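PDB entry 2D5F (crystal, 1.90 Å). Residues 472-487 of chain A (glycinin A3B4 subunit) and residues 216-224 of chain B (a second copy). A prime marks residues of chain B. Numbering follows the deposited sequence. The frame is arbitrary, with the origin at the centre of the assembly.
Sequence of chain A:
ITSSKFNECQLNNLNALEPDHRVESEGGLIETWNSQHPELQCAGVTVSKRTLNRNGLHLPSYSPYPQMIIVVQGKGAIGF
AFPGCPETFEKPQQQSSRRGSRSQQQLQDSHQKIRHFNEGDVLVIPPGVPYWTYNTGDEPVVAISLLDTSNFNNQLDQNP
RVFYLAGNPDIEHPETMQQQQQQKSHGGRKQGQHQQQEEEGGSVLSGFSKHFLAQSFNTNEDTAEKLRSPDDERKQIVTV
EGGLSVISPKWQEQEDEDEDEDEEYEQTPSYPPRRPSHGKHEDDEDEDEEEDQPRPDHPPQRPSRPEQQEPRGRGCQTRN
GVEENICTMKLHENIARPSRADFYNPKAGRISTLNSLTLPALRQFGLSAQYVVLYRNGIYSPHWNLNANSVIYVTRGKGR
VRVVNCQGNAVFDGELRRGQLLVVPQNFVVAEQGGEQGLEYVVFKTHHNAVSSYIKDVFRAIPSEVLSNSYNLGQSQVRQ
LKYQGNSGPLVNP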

# COMPACT_ATOMS: atom_id res chain seq x y z
N ASN A 472 43.35 -11.49 -9.00
CA ASN A 472 44.80 -11.59 -8.91
C ASN A 472 45.44 -10.27 -9.33
O ASN A 472 46.31 -10.24 -10.19
CB ASN A 472 45.32 -12.72 -9.81
CG ASN A 472 44.80 -14.08 -9.40
OD1 ASN A 472 44.80 -14.42 -8.21
ND2 ASN A 472 44.38 -14.88 -10.38
N LEU A 473 44.99 -9.19 -8.71
CA LEU A 473 45.50 -7.86 -9.01
C LEU A 473 46.30 -7.33 -7.83
O LEU A 473 46.13 -7.80 -6.70
CB LEU A 473 44.35 -6.89 -9.31
CG LEU A 473 43.58 -7.11 -10.62
CD1 LEU A 473 42.33 -6.25 -10.65
CD2 LEU A 473 44.50 -6.77 -11.79
N GLY A 474 47.17 -6.36 -8.10
CA GLY A 474 47.95 -5.77 -7.04
C GLY A 474 47.14 -4.62 -6.48
O GLY A 474 46.27 -4.10 -7.17
N GLN A 475 47.41 -4.23 -5.24
CA GLN A 475 46.69 -3.13 -4.61
C GLN A 475 46.60 -1.92 -5.53
O GLN A 475 45.56 -1.28 -5.63
CB GLN A 475 47.38 -2.73 -3.30
CG GLN A 475 46.90 -1.41 -2.72
CD GLN A 475 47.72 -0.97 -1.52
OE1 GLN A 475 48.95 -0.84 -1.61
NE2 GLN A 475 47.05 -0.72 -0.40
N SER A 476 47.71 -1.63 -6.20
CA SER A 476 47.80 -0.51 -7.13
C SER A 476 46.78 -0.59 -8.27
O SER A 476 46.05 0.37 -8.53
CB SER A 476 49.21 -0.46 -7.73
OG SER A 476 49.53 -1.72 -8.32
N GLN A 477 46.74 -1.73 -8.94
CA GLN A 477 45.81 -1.93 -10.05
C GLN A 477 44.37 -1.81 -9.55
O GLN A 477 43.52 -1.23 -10.23
CB GLN A 477 46.04 -3.31 -10.68
CG GLN A 477 47.36 -3.46 -11.40
CD GLN A 477 47.65 -4.89 -11.81
OE1 GLN A 477 47.82 -5.76 -10.95
NE2 GLN A 477 47.69 -5.14 -13.11
N VAL A 478 44.09 -2.36 -8.38
CA VAL A 478 42.76 -2.29 -7.80
C VAL A 478 42.39 -0.83 -7.60
O VAL A 478 41.28 -0.40 -7.91
CB VAL A 478 42.68 -3.01 -6.43
CG1 VAL A 478 41.36 -2.69 -5.73
CG2 VAL A 478 42.83 -4.51 -6.63
N ARG A 479 43.34 -0.06 -7.07
CA ARG A 479 43.14 1.36 -6.82
C ARG A 479 42.76 2.03 -8.13
O ARG A 479 41.97 2.97 -8.17
CB ARG A 479 44.43 1.98 -6.28
CG ARG A 479 44.22 3.30 -5.60
CD ARG A 479 43.92 3.09 -4.12
NE ARG A 479 43.56 4.34 -3.45
CZ ARG A 479 44.27 5.46 -3.52
NH1 ARG A 479 45.39 5.50 -4.23
NH2 ARG A 479 43.86 6.54 -2.87
N GLN A 480 43.35 1.53 -9.21
CA GLN A 480 43.09 2.04 -10.55
C GLN A 480 41.61 1.92 -10.91
O GLN A 480 40.96 2.91 -11.25
CB GLN A 480 43.92 1.27 -11.58
CG GLN A 480 43.54 1.55 -13.03
CD GLN A 480 43.77 3.00 -13.40
OE1 GLN A 480 43.34 3.45 -14.47
NE2 GLN A 480 44.45 3.73 -12.53
N LEU A 481 41.10 0.69 -10.84
CA LEU A 481 39.71 0.41 -11.16
C LEU A 481 38.72 1.26 -10.37
O LEU A 481 37.77 1.80 -10.92
CB LEU A 481 39.39 -1.06 -10.89
CG LEU A 481 39.88 -2.14 -11.86
CD1 LEU A 481 39.42 -3.50 -11.36
CD2 LEU A 481 39.32 -1.87 -13.25
N LYS A 482 38.95 1.36 -9.06
CA LYS A 482 38.06 2.10 -8.18
C LYS A 482 38.02 3.62 -8.28
O LYS A 482 36.95 4.20 -8.38
CB LYS A 482 38.37 1.75 -6.72
CG LYS A 482 38.00 0.34 -6.29
CD LYS A 482 37.92 0.30 -4.78
CE LYS A 482 37.37 -1.01 -4.29
NZ LYS A 482 36.96 -0.91 -2.86
N TYR A 483 39.19 4.25 -8.24
CA TYR A 483 39.25 5.71 -8.24
C TYR A 483 39.70 6.45 -9.50
O TYR A 483 39.67 7.68 -9.51
CB TYR A 483 40.11 6.15 -7.06
CG TYR A 483 39.80 5.39 -5.79
CD1 TYR A 483 38.57 5.54 -5.14
CD2 TYR A 483 40.72 4.49 -5.24
CE1 TYR A 483 38.27 4.81 -3.98
CE2 TYR A 483 40.43 3.76 -4.08
CZ TYR A 483 39.20 3.93 -3.46
OH TYR A 483 38.90 3.21 -2.32
N GLN A 484 40.11 5.75 -10.55
CA GLN A 484 40.54 6.45 -11.76
C GLN A 484 39.53 6.43 -12.91
O GLN A 484 38.93 5.39 -13.21
CB GLN A 484 41.89 5.91 -12.26
CG GLN A 484 43.09 6.72 -11.77
CD GLN A 484 44.16 6.88 -12.84
OE1 GLN A 484 44.68 5.90 -13.37
NE2 GLN A 484 44.50 8.13 -13.16
N GLY A 485 39.37 7.59 -13.54
CA GLY A 485 38.45 7.73 -14.65
C GLY A 485 37.15 8.35 -14.18
O GLY A 485 37.01 8.69 -13.00
N ASN A 486 36.19 8.52 -15.08
CA ASN A 486 34.91 9.07 -14.68
C ASN A 486 34.25 7.93 -13.91
O ASN A 486 34.55 6.76 -14.14
CB ASN A 486 34.07 9.48 -15.89
CG ASN A 486 33.94 8.37 -16.91
OD1 ASN A 486 34.91 7.96 -17.54
ND2 ASN A 486 32.72 7.87 -17.09
N SER A 487 33.37 8.27 -12.97
CA SER A 487 32.72 7.24 -12.18
C SER A 487 31.44 6.69 -12.81
O SER A 487 31.04 5.56 -12.51
CB SER A 487 32.42 7.80 -10.79
OG SER A 487 31.87 9.11 -10.90
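Chain B 216-224: SFNTNEDTA

How does chain B enter the contact? Ser216′ closes a helix out of reach of chain A, and Phe217′ is the first residue to leave helical phi/psi. Its CA-to-CB bond points sideways, which leaves CB beside the helix 475-483 of chain A, 4.0 Å from Leu481 CD2, an apolar contact.

What happens at the turn? Asn218′ takes phi/psi of 51/46 and points its CB toward chain A, with chi1 in the m well. Its OD1 lies 3.5 Å from Gly485 CA; a CB on that glycine would fall 2.4 Å from the same OD1, so the bare backbone makes the room. Thr219′ is extended, at -126/170, and its OG1 comes 3.7 Å from Gln480 CG.

Where does the next helix begin? Asn220′ is the N-cap: its OD1 accepts from Thr223′ N at 2.9 Å. Helix follows from Glu221′, which stays out of reach of chain A.

Which way does chain B run, and what holds its far end? The nearest CA pairs, Asn218′ with Gly485 and then Thr223′ with Gln477, show it running against the sequence of chain A. Thr223′ CG2 packs 3.9 Å from Leu473 CD2, while its OG1 accepts a weak hydrogen bond from Gln477 NE2 at 3.3 Å. Ala224′ points away.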

# COMPACT_ATOMS: atom_id res chain seq x y z
N SER B 216 36.50 0.39 -21.49
CA SER B 216 35.32 0.55 -20.64
C SER B 216 35.62 1.05 -19.23
O SER B 216 34.95 1.96 -18.73
CB SER B 216 34.57 -0.78 -20.52
OG SER B 216 33.88 -1.09 -21.71
N PHE B 217 36.62 0.44 -18.61
CA PHE B 217 37.01 0.76 -17.25
C PHE B 217 38.18 1.74 -17.15
O PHE B 217 38.73 1.95 -16.07
CB PHE B 217 37.38 -0.54 -16.53
CG PHE B 217 36.30 -1.60 -16.59
CD1 PHE B 217 36.64 -2.95 -16.73
CD2 PHE B 217 34.96 -1.26 -16.47
CE1 PHE B 217 35.65 -3.94 -16.76
CE2 PHE B 217 33.97 -2.24 -16.50
CZ PHE B 217 34.32 -3.58 -16.64
N ASN B 218 38.55 2.35 -18.27
CA ASN B 218 39.66 3.31 -18.28
C ASN B 218 40.89 2.70 -17.60
O ASN B 218 41.53 3.33 -16.77
CB ASN B 218 39.25 4.59 -17.54
CG ASN B 218 38.14 5.37 -18.24
OD1 ASN B 218 37.46 6.20 -17.64
ND2 ASN B 218 37.96 5.10 -19.53
N THR B 219 41.21 1.46 -17.96
CA THR B 219 42.35 0.78 -17.38
C THR B 219 43.30 0.27 -18.47
O THR B 219 42.95 0.29 -19.65
CB THR B 219 41.89 -0.41 -16.51
OG1 THR B 219 42.99 -0.90 -15.73
CG2 THR B 219 41.37 -1.54 -17.38
N ASN B 220 44.49 -0.19 -18.08
CA ASN B 220 45.43 -0.69 -19.07
C ASN B 220 45.18 -2.17 -19.37
O ASN B 220 44.60 -2.89 -18.56
CB ASN B 220 46.88 -0.49 -18.59
CG ASN B 220 47.17 -1.18 -17.28
OD1 ASN B 220 47.07 -2.40 -17.17
ND2 ASN B 220 47.53 -0.39 -16.27
N GLU B 221 45.61 -2.59 -20.55
CA GLU B 221 45.44 -3.96 -21.02
C GLU B 221 45.85 -5.02 -20.00
O GLU B 221 45.24 -6.09 -19.92
CB GLU B 221 46.23 -4.16 -22.31
CG GLU B 221 45.92 -3.13 -23.39
CD GLU B 221 44.81 -3.57 -24.32
OE1 GLU B 221 44.33 -2.73 -25.11
OE2 GLU B 221 44.43 -4.76 -24.28
N ASP B 222 46.89 -4.73 -19.22
CA ASP B 222 47.39 -5.65 -18.21
C ASP B 222 46.30 -5.97 -17.18
O ASP B 222 45.97 -7.14 -16.95
CB ASP B 222 48.61 -5.03 -17.53
CG ASP B 222 49.10 -5.85 -16.35
OD1 ASP B 222 49.27 -7.08 -16.50
OD2 ASP B 222 49.32 -5.26 -15.27
N THR B 223 45.74 -4.94 -16.58
CA THR B 223 44.68 -5.11 -15.59
C THR B 223 43.46 -5.75 -16.25
O THR B 223 42.90 -6.71 -15.71
CB THR B 223 44.26 -3.75 -15.00
OG1 THR B 223 45.38 -3.18 -14.31
CG2 THR B 223 43.10 -3.91 -14.03
N ALA B 224 43.08 -5.23 -17.41
CA ALA B 224 41.93 -5.73 -18.17
C ALA B 224 42.03 -7.22 -18.46
O ALA B 224 41.04 -7.95 -18.42
CB ALA B 224 41.80 -4.95 -19.47